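Local coordinates for protein putative NADH Oxidase (Clostridium acetobutylicum, PDB 3E10) that binds flavin mononucleotide between the two subunits of a nitroreductase-family dimer and probably works as an FMN-dependent oxidoreductase, at residues 30-35 / 41-46; 88-93 / 115-120. All blocks are in the same frame, centred on the assembly; numbering follows the deposited sequence.

Interaction 1 of 2, residues 30-35 / 41-46. With FMN (flavin mononucleotide), chain C.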
loop_
_atom_site.group_PDB
_atom_site.type_symbol
_atom_site.label_atom_id
_atom_site.label_comp_id
_atom_site.label_asym_id
_atom_site.label_seq_id
_atom_site.Cartn_x
_atom_site.Cartn_y
_atom_site.Cartn_z
ATOM N N ALA B 30 -0.896 -2.610 -12.843
ATOM C CA ALA B 30 -0.081 -2.540 -11.618
ATOM C C ALA B 30 -0.978 -2.636 -10.382
ATOM O O ALA B 30 -0.672 -3.389 -9.444
ATOM C CB ALA B 30 0.769 -1.266 -11.570
ATOM N N ALA B 31 -2.092 -1.912 -10.384
ATOM C CA ALA B 31 -3.048 -1.959 -9.280
ATOM C C ALA B 31 -3.497 -3.388 -8.988
ATOM O O ALA B 31 -3.536 -3.842 -7.837
ATOM C CB ALA B 31 -4.265 -1.104 -9.617
HETATM N N MSE B 32 -3.808 -4.116 -10.057
HETATM C CA MSE B 32 -4.407 -5.444 -9.924
HETATM C C MSE B 32 -3.407 -6.543 -9.572
HETATM O O MSE B 32 -3.820 -7.671 -9.314
HETATM C CB MSE B 32 -5.260 -5.819 -11.121
HETATM C CG MSE B 32 -6.413 -4.853 -11.254
HETATM SE SE MSE B 32 -7.798 -5.407 -12.494
HETATM C CE MSE B 32 -7.801 -3.856 -13.683
ATOM N N GLN B 33 -2.110 -6.218 -9.561
ATOM C CA GLN B 33 -1.082 -7.107 -9.037
ATOM C C GLN B 33 -0.846 -6.966 -7.541
ATOM O O GLN B 33 0.000 -7.662 -6.983
ATOM C CB GLN B 33 0.242 -6.882 -9.775
ATOM C CG GLN B 33 0.234 -7.274 -11.216
ATOM C CD GLN B 33 -0.148 -8.705 -11.474
ATOM O OE1 GLN B 33 -1.121 -8.979 -12.197
ATOM N NE2 GLN B 33 0.589 -9.640 -10.872
ATOM N N ALA B 34 -1.591 -6.104 -6.864
ATOM C CA ALA B 34 -1.411 -5.933 -5.430
ATOM C C ALA B 34 -1.772 -7.178 -4.641
ATOM O O ALA B 34 -2.627 -7.984 -5.057
ATOM C CB ALA B 34 -2.219 -4.738 -4.941
ATOM N N PRO B 35 -1.123 -7.341 -3.493
ATOM C CA PRO B 35 -1.556 -8.376 -2.591
ATOM C C PRO B 35 -2.936 -8.004 -2.038
ATOM O O PRO B 35 -3.337 -6.838 -2.055
ATOM C CB PRO B 35 -0.500 -8.365 -1.494
ATOM C CG PRO B 35 -0.072 -6.941 -1.447
ATOM C CD PRO B 35 -0.038 -6.518 -2.917
ATOM N N GLN B 41 -9.005 -9.709 -3.810
ATOM C CA GLN B 41 -8.978 -8.797 -4.980
ATOM C C GLN B 41 -10.264 -7.991 -5.127
ATOM O O GLN B 41 -11.004 -8.185 -6.091
ATOM C CB GLN B 41 -8.715 -9.582 -6.274
ATOM C CG GLN B 41 -7.418 -10.393 -6.284
ATOM C CD GLN B 41 -7.309 -11.346 -7.460
ATOM O OE1 GLN B 41 -6.937 -12.529 -7.287
ATOM N NE2 GLN B 41 -7.557 -10.861 -8.638
ATOM N N PRO B 42 -10.538 -7.089 -4.176
ATOM C CA PRO B 42 -11.901 -6.522 -4.063
ATOM C C PRO B 42 -12.125 -5.260 -4.918
ATOM O O PRO B 42 -13.196 -4.661 -4.866
ATOM C CB PRO B 42 -11.995 -6.207 -2.590
ATOM C CG PRO B 42 -10.597 -5.765 -2.235
ATOM C CD PRO B 42 -9.676 -6.646 -3.066
ATOM N N TRP B 43 -11.162 -4.946 -5.770
ATOM C CA TRP B 43 -11.098 -3.621 -6.410
ATOM C C TRP B 43 -11.912 -3.465 -7.690
ATOM O O TRP B 43 -12.038 -4.396 -8.515
ATOM C CB TRP B 43 -9.654 -3.275 -6.749
ATOM C CG TRP B 43 -8.795 -4.472 -7.145
ATOM C CD1 TRP B 43 -8.885 -5.232 -8.273
ATOM C CD2 TRP B 43 -7.731 -5.016 -6.378
ATOM N NE1 TRP B 43 -7.931 -6.219 -8.249
ATOM C CE2 TRP B 43 -7.197 -6.093 -7.100
ATOM C CE3 TRP B 43 -7.178 -4.674 -5.146
ATOM C CZ2 TRP B 43 -6.143 -6.883 -6.594
ATOM C CZ3 TRP B 43 -6.098 -5.437 -4.646
ATOM C CH2 TRP B 43 -5.611 -6.529 -5.384
ATOM N N GLU B 44 -12.407 -2.253 -7.859
ATOM C CA GLU B 44 -13.044 -1.755 -9.093
ATOM C C GLU B 44 -12.493 -0.364 -9.325
ATOM O O GLU B 44 -12.175 0.313 -8.372
ATOM C CB GLU B 44 -14.572 -1.651 -8.877
ATOM C CG GLU B 44 -15.281 -2.988 -8.635
ATOM C CD GLU B 44 -15.446 -3.844 -9.872
ATOM O OE1 GLU B 44 -15.117 -3.378 -11.008
ATOM O OE2 GLU B 44 -15.906 -5.021 -9.722
ATOM N N PHE B 45 -12.391 0.050 -10.580
ATOM C CA PHE B 45 -11.760 1.306 -10.953
ATOM C C PHE B 45 -12.655 2.070 -11.923
ATOM O O PHE B 45 -13.081 1.508 -12.938
ATOM C CB PHE B 45 -10.395 1.056 -11.635
ATOM C CG PHE B 45 -9.484 0.154 -10.856
ATOM C CD1 PHE B 45 -9.516 -1.205 -11.039
ATOM C CD2 PHE B 45 -8.638 0.658 -9.885
ATOM C CE1 PHE B 45 -8.698 -2.066 -10.309
ATOM C CE2 PHE B 45 -7.829 -0.188 -9.153
ATOM C CZ PHE B 45 -7.860 -1.545 -9.369
ATOM N N ILE B 46 -12.848 3.364 -11.683
ATOM C CA ILE B 46 -13.470 4.241 -12.682
ATOM C C ILE B 46 -12.346 5.135 -13.241
ATOM O O ILE B 46 -11.645 5.819 -12.502
ATOM C CB ILE B 46 -14.581 5.127 -12.116
ATOM C CG1 ILE B 46 -15.630 4.319 -11.370
ATOM C CG2 ILE B 46 -15.256 5.937 -13.267
ATOM C CD1 ILE B 46 -16.668 5.178 -10.594
HETATM N N1 FMN C . -0.961 -14.266 3.863
HETATM C C2 FMN C . -0.860 -15.161 4.899
HETATM O O2 FMN C . -0.298 -16.247 4.730
HETATM N N3 FMN C . -1.304 -14.849 6.160
HETATM C C4 FMN C . -1.986 -13.679 6.429
HETATM O O4 FMN C . -2.340 -13.425 7.594
HETATM C C4A FMN C . -2.081 -12.742 5.382
HETATM N N5 FMN C . -2.680 -11.528 5.591
HETATM C C5A FMN C . -2.758 -10.598 4.581
HETATM C C6 FMN C . -3.352 -9.359 4.810
HETATM C C7 FMN C . -3.433 -8.394 3.831
HETATM C C7M FMN C . -4.077 -7.060 4.147
HETATM C C8 FMN C . -2.895 -8.658 2.573
HETATM C C8M FMN C . -2.766 -7.526 1.594
HETATM C C9 FMN C . -2.292 -9.900 2.330
HETATM C C9A FMN C . -2.216 -10.877 3.319
HETATM N N10 FMN C . -1.666 -12.137 3.074
HETATM C C10 FMN C . -1.565 -13.044 4.110
HETATM C "C1'" FMN C . -1.105 -12.481 1.716
HETATM C "C2'" FMN C . -2.244 -12.820 0.746
HETATM O "O2'" FMN C . -2.796 -14.101 1.015
HETATM C "C3'" FMN C . -1.732 -12.723 -0.683
HETATM O "O3'" FMN C . -1.389 -11.360 -0.948
HETATM C "C4'" FMN C . -2.748 -13.238 -1.744
HETATM O "O4'" FMN C . -3.000 -14.612 -1.614
HETATM C "C5'" FMN C . -2.274 -12.933 -3.156
HETATM O "O5'" FMN C . -1.078 -13.633 -3.462
HETATM P P FMN C . 0.217 -12.779 -3.877
HETATM O O1P FMN C . 0.648 -11.969 -2.665
HETATM O O2P FMN C . 1.247 -13.819 -4.268
HETATM O O3P FMN C . -0.152 -11.884 -5.059
#
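Ala31 O, which accepts a backbone hydrogen bond from Ala34 N at 3.1 Å, lies over one face of the Trp43 indole, offset toward its rim. Gln41 CA and Pro42 CD cover the opposite face, so the ring is sandwiched between the backbone at the C-terminal part of helix 21-32 and the residues leading into strand 43-48. Its far edge is met by carbonyls: Ala34 O lies near the ring plane, 3.3 Å from Trp43 CH2, with Pro35 O farther along beside CZ3. Pro35 O is buried and finds no hydrogen-bonding partner in the model. The methyl of Ala34 also reaches this benzo end, with CB 3.9 Å from Trp43 CH2.

Met32, present as selenomethionine, fills the angle between Trp43 and Phe45. Met32 CG, anti to the carbonyl carbon (chi1 -62°), sits 3.6 Å from Trp43 NE1 and 3.7 Å from Phe45 CE1. The chain then bends at chi3 (-123°), which brings CE alongside the Phe45 ring as the two side chains run past each other in opposite directions. SE makes oblique Met-aromatic contacts with both rings. This is the helix-on-sheet core of the nitroreductase fold, built here against 43-48, one of the two outermost strands of the chain's own antiparallel sheet. At Phe45 and Ile46 that strand pairs in parallel with one from the second subunit, which carries the sheet across the dimer interface. Ala31 adds its methyl to the Phe45 ring, CB lying 3.6 Å from Phe45 CZ.

Beyond the turn, the Pro35 ring borders the chain C flavin, with CB 3.2 Å from the ribityl O3' and also near the methyl C8M. Arginines of the second subunit, among them Arg8 and Arg157, hydrogen-bond to the same FMN.

Interaction 2 of 2, residues 88-93 / 115-120. With FMN (flavin mononucleotide), chain L; FMN (flavin mononucleotide), chain C.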
loop_
_atom_site.group_PDB
_atom_site.type_symbol
_atom_site.label_atom_id
_atom_site.label_comp_id
_atom_site.label_asym_id
_atom_site.label_seq_id
_atom_site.Cartn_x
_atom_site.Cartn_y
_atom_site.Cartn_z
HETATM N N MSE B 88 -10.193 -6.208 6.269
HETATM C CA MSE B 88 -8.922 -5.703 5.747
HETATM C C MSE B 88 -9.015 -5.052 4.370
HETATM O O MSE B 88 -8.001 -4.773 3.772
HETATM C CB MSE B 88 -7.863 -6.803 5.762
HETATM C CG MSE B 88 -7.333 -7.085 7.154
HETATM SE SE MSE B 88 -6.382 -8.743 7.250
HETATM C CE MSE B 88 -6.301 -8.861 9.157
ATOM N N TRP B 89 -10.227 -4.717 3.909
ATOM C CA TRP B 89 -10.341 -4.227 2.545
ATOM C C TRP B 89 -9.587 -2.931 2.299
ATOM O O TRP B 89 -9.085 -2.752 1.198
ATOM C CB TRP B 89 -11.800 -4.092 2.086
ATOM C CG TRP B 89 -12.579 -2.958 2.643
ATOM C CD1 TRP B 89 -13.353 -2.978 3.736
ATOM C CD2 TRP B 89 -12.695 -1.642 2.088
ATOM N NE1 TRP B 89 -13.943 -1.744 3.916
ATOM C CE2 TRP B 89 -13.539 -0.902 2.922
ATOM C CE3 TRP B 89 -12.179 -1.033 0.965
ATOM C CZ2 TRP B 89 -13.886 0.418 2.656
ATOM C CZ3 TRP B 89 -12.497 0.295 0.713
ATOM C CH2 TRP B 89 -13.351 0.994 1.543
ATOM N N GLU B 90 -9.517 -2.039 3.286
ATOM C CA GLU B 90 -8.821 -0.790 3.045
ATOM C C GLU B 90 -7.327 -1.000 2.841
ATOM O O GLU B 90 -6.682 -0.222 2.144
ATOM C CB GLU B 90 -9.098 0.211 4.144
ATOM C CG GLU B 90 -10.565 0.616 4.190
ATOM C CD GLU B 90 -11.366 -0.102 5.251
ATOM O OE1 GLU B 90 -11.133 -1.328 5.468
ATOM O OE2 GLU B 90 -12.251 0.574 5.856
ATOM N N GLN B 91 -6.796 -2.075 3.422
ATOM C CA GLN B 91 -5.379 -2.389 3.267
ATOM C C GLN B 91 -5.087 -2.897 1.872
ATOM O O GLN B 91 -4.106 -2.472 1.247
ATOM C CB GLN B 91 -4.961 -3.412 4.335
ATOM C CG GLN B 91 -5.128 -2.849 5.758
ATOM C CD GLN B 91 -4.814 -3.849 6.852
ATOM O OE1 GLN B 91 -3.942 -4.704 6.682
ATOM N NE2 GLN B 91 -5.544 -3.759 7.982
ATOM N N ASP B 92 -5.937 -3.788 1.379
ATOM C CA ASP B 92 -5.836 -4.253 0.016
ATOM C C ASP B 92 -5.814 -3.056 -0.959
ATOM O O ASP B 92 -5.027 -3.018 -1.887
ATOM C CB ASP B 92 -7.060 -5.076 -0.373
ATOM C CG ASP B 92 -7.285 -6.321 0.462
ATOM O OD1 ASP B 92 -6.382 -6.716 1.246
ATOM O OD2 ASP B 92 -8.388 -6.924 0.258
HETATM N N MSE B 93 -6.740 -2.120 -0.741
HETATM C CA MSE B 93 -6.913 -0.982 -1.657
HETATM C C MSE B 93 -5.752 -0.017 -1.569
HETATM O O MSE B 93 -5.334 0.524 -2.593
HETATM C CB MSE B 93 -8.236 -0.233 -1.408
HETATM C CG MSE B 93 -9.524 -1.070 -1.604
HETATM SE SE MSE B 93 -9.666 -1.887 -3.341
HETATM C CE MSE B 93 -9.644 -0.243 -4.392
ATOM N N GLY B 115 -7.131 11.045 -0.606
ATOM C CA GLY B 115 -7.826 10.185 0.339
ATOM C C GLY B 115 -9.335 10.405 0.321
ATOM O O GLY B 115 -9.820 11.533 0.115
ATOM N N ALA B 116 -10.080 9.338 0.520
ATOM C CA ALA B 116 -11.544 9.421 0.661
ATOM C C ALA B 116 -12.018 8.642 1.884
ATOM O O ALA B 116 -12.294 9.237 2.934
ATOM C CB ALA B 116 -12.250 8.987 -0.643
ATOM N N GLN B 117 -12.022 7.315 1.784
ATOM C CA GLN B 117 -12.356 6.441 2.906
ATOM C C GLN B 117 -11.398 6.766 4.068
ATOM O O GLN B 117 -10.199 6.859 3.842
ATOM C CB GLN B 117 -12.225 4.983 2.502
ATOM C CG GLN B 117 -12.315 3.959 3.614
ATOM C CD GLN B 117 -13.719 3.783 4.163
ATOM O OE1 GLN B 117 -14.673 4.407 3.706
ATOM N NE2 GLN B 117 -13.844 2.899 5.134
ATOM N N PRO B 118 -11.897 6.831 5.326
ATOM C CA PRO B 118 -13.265 6.685 5.844
ATOM C C PRO B 118 -13.940 8.011 6.145
ATOM O O PRO B 118 -14.884 8.030 6.955
ATOM C CB PRO B 118 -13.034 5.949 7.151
ATOM C CG PRO B 118 -11.781 6.612 7.666
ATOM C CD PRO B 118 -10.925 6.897 6.437
ATOM N N ILE B 119 -13.516 9.099 5.498
ATOM C CA ILE B 119 -14.072 10.434 5.772
ATOM C C ILE B 119 -15.469 10.482 5.167
ATOM O O ILE B 119 -15.636 10.437 3.945
ATOM C CB ILE B 119 -13.245 11.574 5.162
ATOM C CG1 ILE B 119 -11.770 11.476 5.557
ATOM C CG2 ILE B 119 -13.799 12.938 5.624
ATOM C CD1 ILE B 119 -11.509 11.420 7.048
ATOM N N GLU B 120 -16.492 10.577 6.023
ATOM C CA GLU B 120 -17.853 10.385 5.587
ATOM C C GLU B 120 -18.259 11.318 4.467
ATOM O O GLU B 120 -18.883 10.888 3.503
ATOM C CB GLU B 120 -18.840 10.544 6.742
ATOM C CG GLU B 120 -20.233 10.122 6.338
HETATM N N1 FMN L . -2.414 14.524 -0.808
HETATM C C2 FMN L . -3.302 15.492 -1.174
HETATM O O2 FMN L . -2.906 16.498 -1.778
HETATM N N3 FMN L . -4.632 15.326 -0.890
HETATM C C4 FMN L . -5.120 14.265 -0.160
HETATM O O4 FMN L . -6.347 14.154 0.073
HETATM C C4A FMN L . -4.215 13.266 0.201
HETATM N N5 FMN L . -4.668 12.157 0.864
HETATM C C5A FMN L . -3.763 11.142 1.164
HETATM C C6 FMN L . -4.238 10.016 1.830
HETATM C C7 FMN L . -3.380 8.962 2.165
HETATM C C7M FMN L . -3.911 7.733 2.804
HETATM C C8 FMN L . -2.031 9.051 1.788
HETATM C C8M FMN L . -1.115 7.831 1.925
HETATM C C9 FMN L . -1.571 10.191 1.119
HETATM C C9A FMN L . -2.412 11.248 0.817
HETATM N N10 FMN L . -1.963 12.406 0.174
HETATM C C10 FMN L . -2.868 13.401 -0.170
HETATM C "C1'" FMN L . -0.552 12.512 -0.226
HETATM C "C2'" FMN L . 0.313 12.874 0.993
HETATM O "O2'" FMN L . 0.134 14.228 1.403
HETATM C "C3'" FMN L . 1.789 12.655 0.646
HETATM O "O3'" FMN L . 1.989 11.266 0.447
HETATM C "C4'" FMN L . 2.773 13.184 1.708
HETATM O "O4'" FMN L . 2.733 14.607 1.776
HETATM C "C5'" FMN L . 4.221 12.757 1.478
HETATM O "O5'" FMN L . 4.722 13.240 0.226
HETATM P P FMN L . 5.176 12.208 -0.906
HETATM O O1P FMN L . 6.161 11.243 -0.295
HETATM O O2P FMN L . 3.972 11.467 -1.388
HETATM O O3P FMN L . 5.818 13.082 -1.960
HETATM N N1 FMN C . -0.961 -14.266 3.863
HETATM C C2 FMN C . -0.860 -15.161 4.899
HETATM O O2 FMN C . -0.298 -16.247 4.730
HETATM N N3 FMN C . -1.304 -14.849 6.160
HETATM C C4 FMN C . -1.986 -13.679 6.429
HETATM O O4 FMN C . -2.340 -13.425 7.594
HETATM C C4A FMN C . -2.081 -12.742 5.382
HETATM N N5 FMN C . -2.680 -11.528 5.591
HETATM C C5A FMN C . -2.758 -10.598 4.581
HETATM C C6 FMN C . -3.352 -9.359 4.810
HETATM C C7 FMN C . -3.433 -8.394 3.831
HETATM C C7M FMN C . -4.077 -7.060 4.147
HETATM C C8 FMN C . -2.895 -8.658 2.573
HETATM C C8M FMN C . -2.766 -7.526 1.594
HETATM C C9 FMN C . -2.292 -9.900 2.330
HETATM C C9A FMN C . -2.216 -10.877 3.319
HETATM N N10 FMN C . -1.666 -12.137 3.074
HETATM C C10 FMN C . -1.565 -13.044 4.110
HETATM C "C1'" FMN C . -1.105 -12.481 1.716
HETATM C "C2'" FMN C . -2.244 -12.820 0.746
HETATM O "O2'" FMN C . -2.796 -14.101 1.015
HETATM C "C3'" FMN C . -1.732 -12.723 -0.683
HETATM O "O3'" FMN C . -1.389 -11.360 -0.948
HETATM C "C4'" FMN C . -2.748 -13.238 -1.744
HETATM O "O4'" FMN C . -3.000 -14.612 -1.614
HETATM C "C5'" FMN C . -2.274 -12.933 -3.156
HETATM O "O5'" FMN C . -1.078 -13.633 -3.462
HETATM P P FMN C . 0.217 -12.779 -3.877
HETATM O O1P FMN C . 0.648 -11.969 -2.665
HETATM O O2P FMN C . 1.247 -13.819 -4.268
HETATM O O3P FMN C . -0.152 -11.884 -5.059
#
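Two FMN pockets of the dimer flank the contact between Glu90 and Gln117, in which the amide of Gln117, on the loop after strand 110-115, reaches the start of helix 89-106. Gln117 NE2 donates to Glu90 OE2 over 2.9 Å, on the anti side of the carboxylate but somewhat out of its plane, with a bent N-H...O angle of 144°. Because Glu90 has two conformers, this bond describes one of them. Gln117 leaves its backbone with CG anti to N (chi1 170°) and bends at chi2, which also lays the amide obliquely against the benzo end of Trp89; NE2 lies 3.5 Å from Trp89 CZ2.

Both segments also meet flavins. Gly115 N hydrogen-bonds to O4 of the chain L FMN at 3.3 Å, while Asp92 OD1 lies 3.7 Å from the methyl C7M of the chain C FMN. A cis peptide joins Gln117 to Pro118, and the Gln117 carbonyl accepts a bond from Gln91 of the second subunit. Within its own chain, Gln117 bonds through its backbone to Phe139 of strand 136-145 and touches Val123 of helix 120-129, whereas Trp89 packs on Lys137 and Phe139 of that strand and on Ala78 of strand 72-79.

Overall arrangement
The contacts follow each other along the chain, interaction 1 closing before interaction 2 opens, and their centres lie 13 Å apart. They meet directly where Pro42 and Trp43 pack against Asp92 and Met93 at the start of helix 89-106. That helix also touches helix 21-32 and strands 72-79 and 136-145, linking the outer strand 43-48 with the loop that follows the other outermost strand, 110-115. Both contacts border the chain C flavin and the second subunit; interaction 2 additionally reaches the chain L flavin through Gly115. One chain thus contributes to two cofactor sites, each completed across the interface, which is consistent with FMN binding that depends on the dimer.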